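Local coordinates for protein CT296 (Chlamydia trachomatis, PDB 3QH6) that is of unknown function but resembles Fe(II) 2-oxoglutarate-dependent enzymes in its structure, which suggests, without proving, a related iron-dependent role, at residues L9-Y14 / I21-L26; R13-H18 / A82-R87; Q34-L39 / G142-I147; M70-K73 / L77-L80; G119-W124 / D135-G140. One frame throughout, in Å; residues are numbered along the deposited sequence.

Interaction 1. Residues L9-Y14 / I21-L26; sequences LEHKRY and ILFEGL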
# COMPACT_ATOMS: atom_id res chain seq x y z
N LEU A 9 14.49 -11.93 6.99
CA LEU A 9 14.93 -11.29 8.23
C LEU A 9 15.53 -9.89 8.01
O LEU A 9 15.36 -8.97 8.83
CB LEU A 9 15.93 -12.19 8.93
CG LEU A 9 16.51 -11.64 10.23
CD1 LEU A 9 15.36 -11.30 11.17
CD2 LEU A 9 17.48 -12.64 10.84
N GLU A 10 16.19 -9.67 6.88
CA GLU A 10 16.81 -8.36 6.67
C GLU A 10 15.81 -7.30 6.28
O GLU A 10 16.06 -6.09 6.48
CB GLU A 10 17.91 -8.44 5.61
CG GLU A 10 19.17 -9.21 6.03
CD GLU A 10 19.89 -8.60 7.25
OE1 GLU A 10 19.83 -7.36 7.45
OE2 GLU A 10 20.52 -9.37 8.00
N HIS A 11 14.69 -7.72 5.68
CA HIS A 11 13.58 -6.81 5.44
C HIS A 11 12.99 -6.39 6.79
O HIS A 11 12.71 -5.20 7.03
CB HIS A 11 12.51 -7.46 4.56
CG HIS A 11 13.00 -7.87 3.21
ND1 HIS A 11 12.56 -9.02 2.57
CD2 HIS A 11 13.89 -7.29 2.37
CE1 HIS A 11 13.17 -9.13 1.40
NE2 HIS A 11 13.97 -8.09 1.25
N LYS A 12 12.81 -7.34 7.70
CA LYS A 12 12.31 -7.01 9.04
C LYS A 12 13.25 -6.03 9.73
O LYS A 12 12.82 -5.05 10.38
CB LYS A 12 12.12 -8.27 9.91
CG LYS A 12 10.99 -9.22 9.47
CD LYS A 12 11.15 -10.58 10.16
CE LYS A 12 10.17 -11.62 9.65
NZ LYS A 12 9.17 -11.96 10.70
N ARG A 13 14.56 -6.27 9.59
CA ARG A 13 15.54 -5.44 10.28
C ARG A 13 15.54 -4.05 9.72
O ARG A 13 15.68 -3.10 10.46
CB ARG A 13 16.95 -6.05 10.15
CG ARG A 13 17.07 -7.32 10.94
CD ARG A 13 18.43 -8.02 10.74
NE ARG A 13 18.64 -8.97 11.83
CZ ARG A 13 19.57 -9.92 11.84
NH1 ARG A 13 20.38 -10.09 10.80
NH2 ARG A 13 19.68 -10.72 12.90
N TYR A 14 15.35 -3.91 8.41
CA TYR A 14 15.31 -2.58 7.81
C TYR A 14 14.08 -1.82 8.36
O TYR A 14 14.19 -0.65 8.75
CB TYR A 14 15.24 -2.66 6.27
CG TYR A 14 15.49 -1.33 5.59
CD1 TYR A 14 16.78 -0.95 5.25
CD2 TYR A 14 14.45 -0.44 5.34
CE1 TYR A 14 17.03 0.26 4.64
CE2 TYR A 14 14.70 0.80 4.73
CZ TYR A 14 15.99 1.13 4.39
OH TYR A 14 16.28 2.34 3.79
N ILE A 21 9.69 0.40 4.93
CA ILE A 21 10.50 -0.34 3.94
C ILE A 21 9.80 -0.27 2.60
O ILE A 21 8.57 -0.46 2.50
CB ILE A 21 10.74 -1.81 4.39
CG1 ILE A 21 11.57 -2.56 3.36
CG2 ILE A 21 9.41 -2.55 4.64
CD1 ILE A 21 12.13 -3.93 3.86
N LEU A 22 10.57 -0.00 1.56
CA LEU A 22 10.05 0.13 0.20
C LEU A 22 10.37 -1.11 -0.61
O LEU A 22 11.53 -1.53 -0.64
CB LEU A 22 10.77 1.34 -0.46
CG LEU A 22 10.46 1.55 -1.95
CD1 LEU A 22 8.97 1.76 -2.17
CD2 LEU A 22 11.24 2.74 -2.53
N PHE A 23 9.37 -1.69 -1.29
CA PHE A 23 9.58 -2.89 -2.13
C PHE A 23 9.25 -2.62 -3.58
O PHE A 23 8.14 -2.16 -3.89
CB PHE A 23 8.65 -4.06 -1.69
CG PHE A 23 9.07 -4.73 -0.41
CD1 PHE A 23 8.45 -4.43 0.78
CD2 PHE A 23 10.07 -5.67 -0.42
CE1 PHE A 23 8.85 -5.05 1.96
CE2 PHE A 23 10.46 -6.28 0.75
CZ PHE A 23 9.85 -5.98 1.92
N GLU A 24 10.17 -2.96 -4.47
CA GLU A 24 9.86 -3.01 -5.89
C GLU A 24 9.00 -4.24 -6.17
O GLU A 24 9.24 -5.30 -5.60
CB GLU A 24 11.15 -3.11 -6.72
CG GLU A 24 10.89 -3.09 -8.22
CD GLU A 24 12.16 -3.12 -9.07
OE1 GLU A 24 13.28 -3.09 -8.50
OE2 GLU A 24 12.01 -3.18 -10.32
N GLY A 25 8.04 -4.09 -7.07
CA GLY A 25 7.20 -5.21 -7.52
C GLY A 25 6.41 -5.89 -6.41
O GLY A 25 6.29 -7.11 -6.38
N LEU A 26 5.87 -5.10 -5.50
CA LEU A 26 5.10 -5.65 -4.38
C LEU A 26 3.80 -6.29 -4.88
O LEU A 26 3.41 -7.36 -4.43
CB LEU A 26 4.80 -4.54 -3.36
CG LEU A 26 4.10 -4.93 -2.06
CD1 LEU A 26 4.89 -5.98 -1.30
CD2 LEU A 26 3.90 -3.70 -1.18
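With CG of His-11 turned beside its own backbone N (chi1 -61°) and CG of Phe-23 placed the same way, the two rings reach each other across the gap between helix 9-14 and strand 21-23. They form a T-shaped, edge-to-face pair: the phenyl edge points at the imidazole face, with CE2 of Phe-23 standing over the centre of the His-11 ring. The planes are 79° apart and the centroids 5.0 Å. The His-11 ring has a second hold on its rotation, because its ND1 is hydrogen-bonded to the backbone N of His-8, just ahead of the helix.

Ile-21 packs beside this pair. Its chain runs fully extended, and the terminal CD1 ends 3.5 Å from the carbonyl O of His-11 and 3.6 Å from CB of the same residue. One turn on, Tyr-14 comes down on the base of the isoleucine, its CD2 lying 4.1 Å from CB of Ile-21. No hydrogen bond crosses here; the contact rests on van der Waals and aromatic packing.

The helix and strand segments run at 135° to each other, their axes 9.2 Å apart at the closest point. Strand 20-23 is an outermost strand of the antiparallel sheet within this chain. It is bonded in turn to strand 125-128, where Phe-127 packs against both Ile-21 and Phe-23.

Interaction 2. Residues R13-H18 / A82-R87; sequences RYFQNH and AELTHR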
# COMPACT_ATOMS: atom_id res chain seq x y z
N ARG A 13 14.56 -6.27 9.59
CA ARG A 13 15.54 -5.44 10.28
C ARG A 13 15.54 -4.05 9.72
O ARG A 13 15.68 -3.10 10.46
CB ARG A 13 16.95 -6.05 10.15
CG ARG A 13 17.07 -7.32 10.94
CD ARG A 13 18.43 -8.02 10.74
NE ARG A 13 18.64 -8.97 11.83
CZ ARG A 13 19.57 -9.92 11.84
NH1 ARG A 13 20.38 -10.09 10.80
NH2 ARG A 13 19.68 -10.72 12.90
N TYR A 14 15.35 -3.91 8.41
CA TYR A 14 15.31 -2.58 7.81
C TYR A 14 14.08 -1.82 8.36
O TYR A 14 14.19 -0.65 8.75
CB TYR A 14 15.24 -2.66 6.27
CG TYR A 14 15.49 -1.33 5.59
CD1 TYR A 14 16.78 -0.95 5.25
CD2 TYR A 14 14.45 -0.44 5.34
CE1 TYR A 14 17.03 0.26 4.64
CE2 TYR A 14 14.70 0.80 4.73
CZ TYR A 14 15.99 1.13 4.39
OH TYR A 14 16.28 2.34 3.79
N PHE A 15 12.94 -2.49 8.41
CA PHE A 15 11.70 -1.85 8.89
C PHE A 15 11.84 -1.47 10.38
O PHE A 15 11.39 -0.39 10.84
CB PHE A 15 10.53 -2.80 8.65
CG PHE A 15 9.22 -2.23 9.12
CD1 PHE A 15 8.73 -2.55 10.36
CD2 PHE A 15 8.51 -1.36 8.33
CE1 PHE A 15 7.52 -2.01 10.80
CE2 PHE A 15 7.30 -0.81 8.76
CZ PHE A 15 6.82 -1.13 10.00
N GLN A 16 12.48 -2.35 11.15
CA GLN A 16 12.72 -2.08 12.57
C GLN A 16 13.62 -0.87 12.78
O GLN A 16 13.44 -0.05 13.70
CB GLN A 16 13.33 -3.32 13.22
CG GLN A 16 12.26 -4.40 13.43
CD GLN A 16 12.82 -5.83 13.49
OE1 GLN A 16 12.07 -6.79 13.37
NE2 GLN A 16 14.12 -5.95 13.70
N ASN A 17 14.62 -0.74 11.91
CA ASN A 17 15.61 0.30 12.06
C ASN A 17 15.09 1.66 11.63
O ASN A 17 15.39 2.66 12.27
CB ASN A 17 16.86 -0.09 11.27
CG ASN A 17 18.00 0.83 11.49
OD1 ASN A 17 18.63 1.28 10.54
ND2 ASN A 17 18.26 1.15 12.76
N HIS A 18 14.28 1.68 10.58
CA HIS A 18 13.85 2.93 9.93
C HIS A 18 12.38 3.27 10.10
O HIS A 18 12.00 4.43 9.94
CB HIS A 18 14.16 2.86 8.42
CG HIS A 18 15.61 2.70 8.12
ND1 HIS A 18 16.49 3.76 8.15
CD2 HIS A 18 16.35 1.60 7.85
CE1 HIS A 18 17.71 3.32 7.88
NE2 HIS A 18 17.65 2.01 7.70
N ALA A 82 1.30 -7.38 9.28
CA ALA A 82 1.25 -7.89 10.64
C ALA A 82 2.61 -8.45 10.99
O ALA A 82 3.09 -8.30 12.11
CB ALA A 82 0.17 -8.99 10.76
N GLU A 83 3.25 -9.12 10.03
CA GLU A 83 4.57 -9.71 10.28
C GLU A 83 5.65 -8.65 10.61
O GLU A 83 6.44 -8.82 11.53
CB GLU A 83 5.01 -10.55 9.05
CG GLU A 83 6.28 -11.33 9.28
CD GLU A 83 6.51 -12.39 8.22
OE1 GLU A 83 5.70 -12.48 7.26
OE2 GLU A 83 7.51 -13.14 8.35
N LEU A 84 5.66 -7.57 9.84
CA LEU A 84 6.60 -6.47 10.04
C LEU A 84 6.40 -5.76 11.38
O LEU A 84 7.37 -5.31 11.98
CB LEU A 84 6.44 -5.42 8.92
CG LEU A 84 7.03 -5.85 7.58
CD1 LEU A 84 6.50 -4.98 6.43
CD2 LEU A 84 8.61 -5.83 7.65
N THR A 85 5.14 -5.69 11.82
CA THR A 85 4.79 -4.95 13.03
C THR A 85 4.67 -5.84 14.26
O THR A 85 4.39 -5.34 15.36
CB THR A 85 3.51 -4.14 12.84
OG1 THR A 85 2.40 -5.00 12.49
CG2 THR A 85 3.69 -3.12 11.77
N HIS A 86 4.94 -7.13 14.10
CA HIS A 86 4.75 -8.11 15.20
C HIS A 86 3.36 -8.08 15.82
O HIS A 86 3.21 -8.17 17.04
CB HIS A 86 5.80 -7.93 16.29
CG HIS A 86 7.18 -8.30 15.87
ND1 HIS A 86 8.20 -8.56 16.76
CD2 HIS A 86 7.72 -8.45 14.63
CE1 HIS A 86 9.30 -8.86 16.10
NE2 HIS A 86 9.05 -8.80 14.81
N ARG A 87 2.34 -7.99 14.97
CA ARG A 87 0.95 -8.05 15.39
C ARG A 87 0.38 -9.42 15.03
O ARG A 87 0.81 -10.01 14.04
CB ARG A 87 0.15 -6.98 14.64
CG ARG A 87 0.49 -5.56 15.06
CD ARG A 87 0.63 -5.44 16.56
NE ARG A 87 0.49 -4.06 17.02
CZ ARG A 87 1.19 -3.52 18.01
NH1 ARG A 87 2.10 -4.24 18.66
NH2 ARG A 87 0.98 -2.26 18.36
O HOH W 1 9.70 -6.52 11.73
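Phe-15 and Leu-84 meet where the C-terminal end of helix 77-85, which closes in a Schellman motif, abuts helix 9-18. The Leu-84 side chain touches the phenylalanine twice. Its CB sits over one face of the phenyl ring, a CH-pi contact 4.1 Å from the centroid and 17° off the ring normal, while its CD2 branch reaches back to CB of Phe-15 at 3.7 Å. The carbonyl O of Leu-84 also lies against the ring, 3.5 Å from CD1 of Phe-15. Farther out along the ring, the methyl CG2 of Thr-85 packs near CE1 and CZ.

Torsions explain the reach: CG of Phe-15 lies opposite its backbone N (chi1 180°), which sends the ring across to the end of the other helix. The methyl of Thr-85 is available because the hydroxyl is turned the other way, bonded to the carbonyl O of Ala-81 in the preceding turn. Behind the contact, Ile-21 of strand 20-23 packs on Phe-15, and Leu-7 lies against Leu-84.

At the helix end His-86 takes a positive phi, and N of Arg-87 bonds back to O of Ala-82. The imidazole of His-86 stands nearly perpendicular to the amide of Gln-16. A water bridges the two helices, donating to OE1 of Gln-16 at 2.9 Å and to O of Leu-84 at 2.6 Å.

Interaction 3. Residues Q34-L39 / G142-I147; sequences QLEAEL and GDTAII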
# COMPACT_ATOMS: atom_id res chain seq x y z
N GLN A 34 -5.47 -2.03 -13.65
CA GLN A 34 -6.89 -2.33 -13.74
C GLN A 34 -7.66 -1.57 -12.66
O GLN A 34 -8.64 -0.91 -12.94
CB GLN A 34 -7.15 -3.85 -13.65
N LEU A 35 -7.19 -1.66 -11.41
CA LEU A 35 -7.77 -0.87 -10.31
C LEU A 35 -7.80 0.63 -10.63
O LEU A 35 -8.83 1.28 -10.49
CB LEU A 35 -6.95 -1.10 -9.02
CG LEU A 35 -7.48 -0.44 -7.74
CD1 LEU A 35 -8.90 -0.91 -7.45
CD2 LEU A 35 -6.61 -0.71 -6.54
N GLU A 36 -6.68 1.19 -11.07
CA GLU A 36 -6.63 2.59 -11.42
C GLU A 36 -7.67 2.98 -12.50
O GLU A 36 -8.27 4.06 -12.44
CB GLU A 36 -5.23 3.02 -11.86
CG GLU A 36 -5.14 4.56 -11.84
CD GLU A 36 -3.96 5.12 -12.60
OE1 GLU A 36 -3.30 6.03 -12.03
OE2 GLU A 36 -3.72 4.68 -13.76
N ALA A 37 -7.86 2.11 -13.49
CA ALA A 37 -8.80 2.41 -14.57
C ALA A 37 -10.23 2.43 -14.03
O ALA A 37 -11.02 3.28 -14.40
CB ALA A 37 -8.64 1.41 -15.73
N GLU A 38 -10.55 1.51 -13.13
CA GLU A 38 -11.86 1.49 -12.48
C GLU A 38 -12.07 2.71 -11.59
O GLU A 38 -13.19 3.23 -11.52
CB GLU A 38 -12.08 0.20 -11.67
CG GLU A 38 -11.93 -1.07 -12.52
CD GLU A 38 -12.79 -2.24 -12.05
OE1 GLU A 38 -13.87 -2.01 -11.47
OE2 GLU A 38 -12.38 -3.40 -12.28
N LEU A 39 -11.02 3.15 -10.89
CA LEU A 39 -11.14 4.35 -10.07
C LEU A 39 -11.39 5.58 -10.95
O LEU A 39 -12.15 6.46 -10.59
CB LEU A 39 -9.89 4.56 -9.19
CG LEU A 39 -9.74 3.63 -7.98
CD1 LEU A 39 -8.30 3.52 -7.50
CD2 LEU A 39 -10.64 4.08 -6.84
N GLY A 142 1.62 12.58 -13.40
CA GLY A 142 0.61 11.87 -14.16
C GLY A 142 0.07 10.62 -13.47
O GLY A 142 -0.88 10.01 -13.96
N ASP A 143 0.66 10.24 -12.34
CA ASP A 143 0.42 8.91 -11.78
C ASP A 143 -0.33 9.00 -10.48
O ASP A 143 -0.44 10.08 -9.91
CB ASP A 143 1.74 8.18 -11.54
CG ASP A 143 2.61 8.10 -12.78
OD1 ASP A 143 2.05 8.10 -13.90
OD2 ASP A 143 3.86 8.03 -12.64
N THR A 144 -0.85 7.88 -9.99
CA THR A 144 -1.56 7.91 -8.72
C THR A 144 -1.15 6.74 -7.82
O THR A 144 -0.41 5.85 -8.22
CB THR A 144 -3.11 7.86 -8.91
OG1 THR A 144 -3.50 6.54 -9.34
CG2 THR A 144 -3.58 8.90 -9.92
N ALA A 145 -1.65 6.76 -6.60
CA ALA A 145 -1.32 5.74 -5.64
C ALA A 145 -2.50 5.56 -4.72
O ALA A 145 -3.42 6.39 -4.71
CB ALA A 145 -0.06 6.14 -4.86
N ILE A 146 -2.49 4.48 -3.96
CA ILE A 146 -3.54 4.28 -2.97
C ILE A 146 -2.88 4.00 -1.63
O ILE A 146 -1.92 3.23 -1.54
CB ILE A 146 -4.55 3.17 -3.38
CG1 ILE A 146 -5.73 3.09 -2.39
CG2 ILE A 146 -3.89 1.76 -3.55
CD1 ILE A 146 -6.83 2.17 -2.89
N ILE A 147 -3.31 4.72 -0.59
CA ILE A 147 -2.79 4.48 0.74
C ILE A 147 -3.78 3.58 1.45
O ILE A 147 -4.98 3.82 1.42
CB ILE A 147 -2.53 5.79 1.53
CG1 ILE A 147 -1.97 5.45 2.90
CG2 ILE A 147 -3.80 6.65 1.64
CD1 ILE A 147 -0.44 5.25 2.88
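Glu-36 reaches from helix 29-42 to Thr-144, just ahead of strand 145-151, where the helix lies across the antiparallel sheet of this cupin-clan protein. The close part of the contact is one buried polar link. The glutamate leaves the helix with CG opposite its backbone N (chi1 -164°) and stays extended, so its carboxylate meets the threonine coming from the opposite direction. OG1 of Thr-144 donates to the anti lone pair of OE1, and CG2 of Thr-144 rests 3.6 Å from that same OE1 of Glu-36.

Both oxygens have further partners. OE1 of Glu-36 is also bonded to the hydroxyl of Ser-118, and OG1 of Thr-144 to NE1 of Trp-97, so this buried carboxylate is tied into a small polar network that would help to offset the cost of burying it.

The rest is looser. Leu-35 and Ile-146 turn toward the opposing segment without reaching van der Waals contact across it; Val-68 of helix 66-75 packs on both. Gly-142, in the loop ahead of the strand, is exposed to solvent and Asp-143 partly so, its OD1 staying 6.0 Å from OE1 of Glu-36. Against that spacing, OG1 of Thr-144 stands just 2.7 Å from OE1 of Glu-36.

Interaction 4. Residues M70-K73 / L77-L80; sequences MIVK and LDHL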
# COMPACT_ATOMS: atom_id res chain seq x y z
N MET A 70 -9.11 -7.25 -3.06
CA MET A 70 -8.54 -8.39 -3.81
C MET A 70 -7.03 -8.28 -3.86
O MET A 70 -6.33 -9.27 -3.68
CB MET A 70 -9.12 -8.48 -5.20
CG MET A 70 -10.50 -9.13 -5.20
SD MET A 70 -11.25 -8.95 -6.82
CE MET A 70 -10.18 -10.06 -7.77
N ILE A 71 -6.52 -7.07 -4.08
CA ILE A 71 -5.07 -6.86 -4.05
C ILE A 71 -4.54 -7.10 -2.64
O ILE A 71 -3.51 -7.74 -2.46
CB ILE A 71 -4.70 -5.47 -4.55
CG1 ILE A 71 -4.88 -5.41 -6.07
CG2 ILE A 71 -3.23 -5.15 -4.16
CD1 ILE A 71 -4.34 -4.16 -6.71
N VAL A 72 -5.24 -6.58 -1.64
CA VAL A 72 -4.77 -6.72 -0.25
C VAL A 72 -4.64 -8.21 0.06
O VAL A 72 -3.63 -8.68 0.58
CB VAL A 72 -5.76 -6.07 0.74
CG1 VAL A 72 -5.48 -6.53 2.17
CG2 VAL A 72 -5.71 -4.57 0.61
N LYS A 73 -5.68 -8.96 -0.28
CA LYS A 73 -5.73 -10.38 0.07
C LYS A 73 -4.82 -11.27 -0.79
O LYS A 73 -4.22 -12.21 -0.30
CB LYS A 73 -7.16 -10.89 -0.08
CG LYS A 73 -8.17 -10.21 0.86
CD LYS A 73 -7.90 -10.58 2.30
CE LYS A 73 -9.11 -10.35 3.17
NZ LYS A 73 -9.24 -8.94 3.55
N LEU A 77 -0.92 -8.40 1.71
CA LEU A 77 -0.50 -7.17 2.38
C LEU A 77 -0.89 -7.14 3.85
O LEU A 77 -0.16 -6.58 4.66
CB LEU A 77 -1.12 -5.94 1.70
CG LEU A 77 -0.71 -5.72 0.25
CD1 LEU A 77 -1.26 -4.40 -0.28
CD2 LEU A 77 0.84 -5.76 0.12
N ASP A 78 -2.04 -7.71 4.22
CA ASP A 78 -2.43 -7.77 5.63
C ASP A 78 -1.50 -8.66 6.46
O ASP A 78 -1.13 -8.31 7.59
CB ASP A 78 -3.89 -8.19 5.85
CG ASP A 78 -4.35 -9.35 4.94
OD1 ASP A 78 -3.52 -9.97 4.21
OD2 ASP A 78 -5.58 -9.65 4.98
N HIS A 79 -1.13 -9.81 5.90
CA HIS A 79 -0.25 -10.72 6.62
C HIS A 79 1.17 -10.16 6.66
O HIS A 79 1.86 -10.29 7.66
CB HIS A 79 -0.30 -12.14 5.99
CG HIS A 79 -1.60 -12.84 6.24
ND1 HIS A 79 -2.69 -12.72 5.39
CD2 HIS A 79 -2.00 -13.65 7.25
CE1 HIS A 79 -3.70 -13.43 5.87
NE2 HIS A 79 -3.31 -14.00 7.00
N LEU A 80 1.60 -9.49 5.59
CA LEU A 80 2.95 -8.90 5.56
C LEU A 80 3.08 -7.75 6.54
O LEU A 80 4.09 -7.62 7.25
CB LEU A 80 3.30 -8.44 4.16
CG LEU A 80 3.43 -9.59 3.14
CD1 LEU A 80 3.48 -8.99 1.75
CD2 LEU A 80 4.66 -10.48 3.47
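Leu-77 opens helix 77-85 and is at once bonded to the helix before it: its backbone N donates to the carbonyl O of Val-72 over 2.9 Å. That oxygen is approached in the carbonyl plane, with a C=O...N angle of 152°, although the N-H itself is bent to 131°. The leucine side chain then lies against the last turns of helix 66-75, its CB 4.4 Å from CG1 of Val-72 and its CD1 the same distance from CG2 of Ile-71. These are loose apolar touches beside a short but bent backbone bond.

Asp-78 comes next and turns back over the junction. Its CG takes the position between backbone N and carbonyl carbon (chi1 42°), which sets the carboxylate against Val-72, 4.1 Å from CG1 to CG of Asp-78. On the outer side Lys-73 bends at its second and fourth torsions and passes the carboxylate at about a right angle. Its CD is 3.7 Å from OD2 of Asp-78, closer than the ammonium, whose salt bridge is long, 4.0 Å from NZ of Lys-73 to that OD2; NZ also makes a weak hydrogen bond to Gln-69.

OD1 of Asp-78 accepts two weak hydrogen bonds from His-79, from its backbone N and its ND1.

The short junction between the two helices lies over the sheet: Phe-150 of strand 145-151 packs on Val-72 and Leu-77, and helix 29-42 covers Ile-71 through Leu-35.

Interaction 5. Residues G119-W124 / D135-G140; sequences GEKAGW and DVFDWG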
# COMPACT_ATOMS: atom_id res chain seq x y z
N GLY A 119 2.32 4.40 -13.90
CA GLY A 119 3.57 5.03 -14.27
C GLY A 119 4.74 4.08 -14.10
O GLY A 119 4.54 2.88 -13.92
N GLU A 120 5.94 4.63 -14.13
CA GLU A 120 7.16 3.85 -13.99
C GLU A 120 7.17 2.95 -12.76
O GLU A 120 7.57 1.79 -12.84
CB GLU A 120 8.37 4.78 -13.96
CG GLU A 120 9.69 4.07 -14.06
CD GLU A 120 10.84 5.03 -14.32
OE1 GLU A 120 10.93 5.53 -15.46
OE2 GLU A 120 11.62 5.29 -13.38
N LYS A 121 6.73 3.48 -11.62
CA LYS A 121 6.81 2.75 -10.35
C LYS A 121 5.54 1.99 -9.99
O LYS A 121 5.36 1.62 -8.83
CB LYS A 121 7.16 3.70 -9.19
CG LYS A 121 8.54 4.39 -9.31
CD LYS A 121 9.65 3.37 -9.49
CE LYS A 121 10.99 4.04 -9.81
NZ LYS A 121 11.72 4.46 -8.58
N ALA A 122 4.64 1.76 -10.95
CA ALA A 122 3.45 0.97 -10.70
C ALA A 122 3.82 -0.33 -9.96
O ALA A 122 4.84 -0.93 -10.25
CB ALA A 122 2.73 0.64 -12.02
N GLY A 123 2.99 -0.75 -9.01
CA GLY A 123 3.26 -1.99 -8.28
C GLY A 123 4.26 -1.89 -7.13
O GLY A 123 4.33 -2.83 -6.33
N TRP A 124 5.04 -0.81 -7.06
CA TRP A 124 5.95 -0.56 -5.91
C TRP A 124 5.10 -0.24 -4.68
O TRP A 124 4.08 0.43 -4.80
CB TRP A 124 6.90 0.62 -6.18
CG TRP A 124 8.05 0.36 -7.15
CD1 TRP A 124 7.97 -0.11 -8.44
CD2 TRP A 124 9.44 0.61 -6.91
NE1 TRP A 124 9.23 -0.18 -9.01
CE2 TRP A 124 10.15 0.25 -8.09
CE3 TRP A 124 10.17 1.09 -5.81
CZ2 TRP A 124 11.54 0.37 -8.19
CZ3 TRP A 124 11.56 1.20 -5.92
CH2 TRP A 124 12.23 0.83 -7.10
N ASP A 135 11.37 11.80 1.26
CA ASP A 135 12.56 11.38 0.53
C ASP A 135 12.77 9.87 0.56
O ASP A 135 13.90 9.40 0.66
CB ASP A 135 13.81 12.09 1.10
N VAL A 136 11.67 9.11 0.47
CA VAL A 136 11.76 7.66 0.31
C VAL A 136 11.08 7.24 -1.00
O VAL A 136 11.64 6.45 -1.76
CB VAL A 136 11.15 6.90 1.53
CG1 VAL A 136 11.10 5.41 1.27
CG2 VAL A 136 11.96 7.17 2.79
N PHE A 137 9.88 7.77 -1.27
CA PHE A 137 9.16 7.37 -2.48
C PHE A 137 8.25 8.47 -3.02
O PHE A 137 7.53 9.13 -2.27
CB PHE A 137 8.31 6.11 -2.22
CG PHE A 137 7.59 5.61 -3.45
CD1 PHE A 137 8.27 4.93 -4.45
CD2 PHE A 137 6.23 5.83 -3.62
CE1 PHE A 137 7.61 4.49 -5.60
CE2 PHE A 137 5.55 5.40 -4.78
CZ PHE A 137 6.26 4.72 -5.77
N ASP A 138 8.26 8.62 -4.33
CA ASP A 138 7.35 9.55 -4.98
C ASP A 138 7.12 9.11 -6.43
O ASP A 138 7.87 8.29 -6.98
CB ASP A 138 7.92 10.97 -4.93
CG ASP A 138 6.83 12.04 -4.80
OD1 ASP A 138 5.67 11.77 -5.17
OD2 ASP A 138 7.14 13.15 -4.31
N TRP A 139 6.06 9.66 -7.03
CA TRP A 139 5.64 9.29 -8.38
C TRP A 139 5.33 10.55 -9.20
O TRP A 139 5.07 11.60 -8.64
CB TRP A 139 4.40 8.37 -8.30
CG TRP A 139 3.21 8.96 -7.53
CD1 TRP A 139 2.12 9.59 -8.06
CD2 TRP A 139 2.99 8.93 -6.10
NE1 TRP A 139 1.25 9.98 -7.06
CE2 TRP A 139 1.76 9.58 -5.85
CE3 TRP A 139 3.72 8.43 -5.01
CZ2 TRP A 139 1.24 9.75 -4.56
CZ3 TRP A 139 3.21 8.60 -3.72
CH2 TRP A 139 1.98 9.25 -3.51
N GLY A 140 5.35 10.42 -10.52
CA GLY A 140 5.19 11.57 -11.41
C GLY A 140 3.80 12.16 -11.36
O GLY A 140 2.85 11.50 -10.94
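The phenyl ring of Phe-137 is met at its edge by Lys-121, whose CB lies near the ring plane, 3.7 Å from CZ of Phe-137. CB of Trp-124 comes in obliquely at 4.0 Å from CE1 of the same phenylalanine. The indole of Trp-124 has the lysine chain on one face, CD of Lys-121 standing 3.4 Å above its plane and toward the rim, while the carbonyl O of Ala-122 lies at its edge, in plane.

Lys-121 thus touches two aromatic residues with its aliphatic part. Its chain kinks at chi2 (-55°), folding back over the indole as it slides past Phe-137 in the opposite direction. The phenylalanine gets there because its CG stands opposite the backbone N (chi1 -177°). No hydrogen bond joins the segments, so the contact rests on apolar packing, and Leu-22, Leu-114 and Cys-116 close around Phe-137 from the sheet.

Tight turns shape the first segment: a type I turn from Gly-119 to Ala-122 overlaps a type II turn from Lys-121 to Trp-124, closed by N of Trp-124 on O of Lys-121. These overlapping turns lie in the connection between the adjacent antiparallel strands 111-116 and 125-128, a beta-hairpin whose end is packed against the loop leading to strand 145-151.

From the N terminus, interaction 1 closes first, a short loop folding helix 9-18 onto strand 20-23. Interaction 2 starts from the same helix and closes a much longer loop at the end of helix 77-85; the two contacts touch through the Lys-12 to Glu-83 salt bridge. Interaction 3 crosses interaction 2, tying helix 29-42 to the start of strand 145-151 on the far side of the chain's centre. Interaction 4, the junction of helices 66-75 and 77-85, nests within both loops. Interaction 5 nests inside interaction 3 alone, with Trp-124 reaching back to Leu-22 and Glu-24. Interactions 1 and 3 tie helices to the antiparallel sheet, 2 and 4 tie helices to each other, and 5 joins two inter-strand loops.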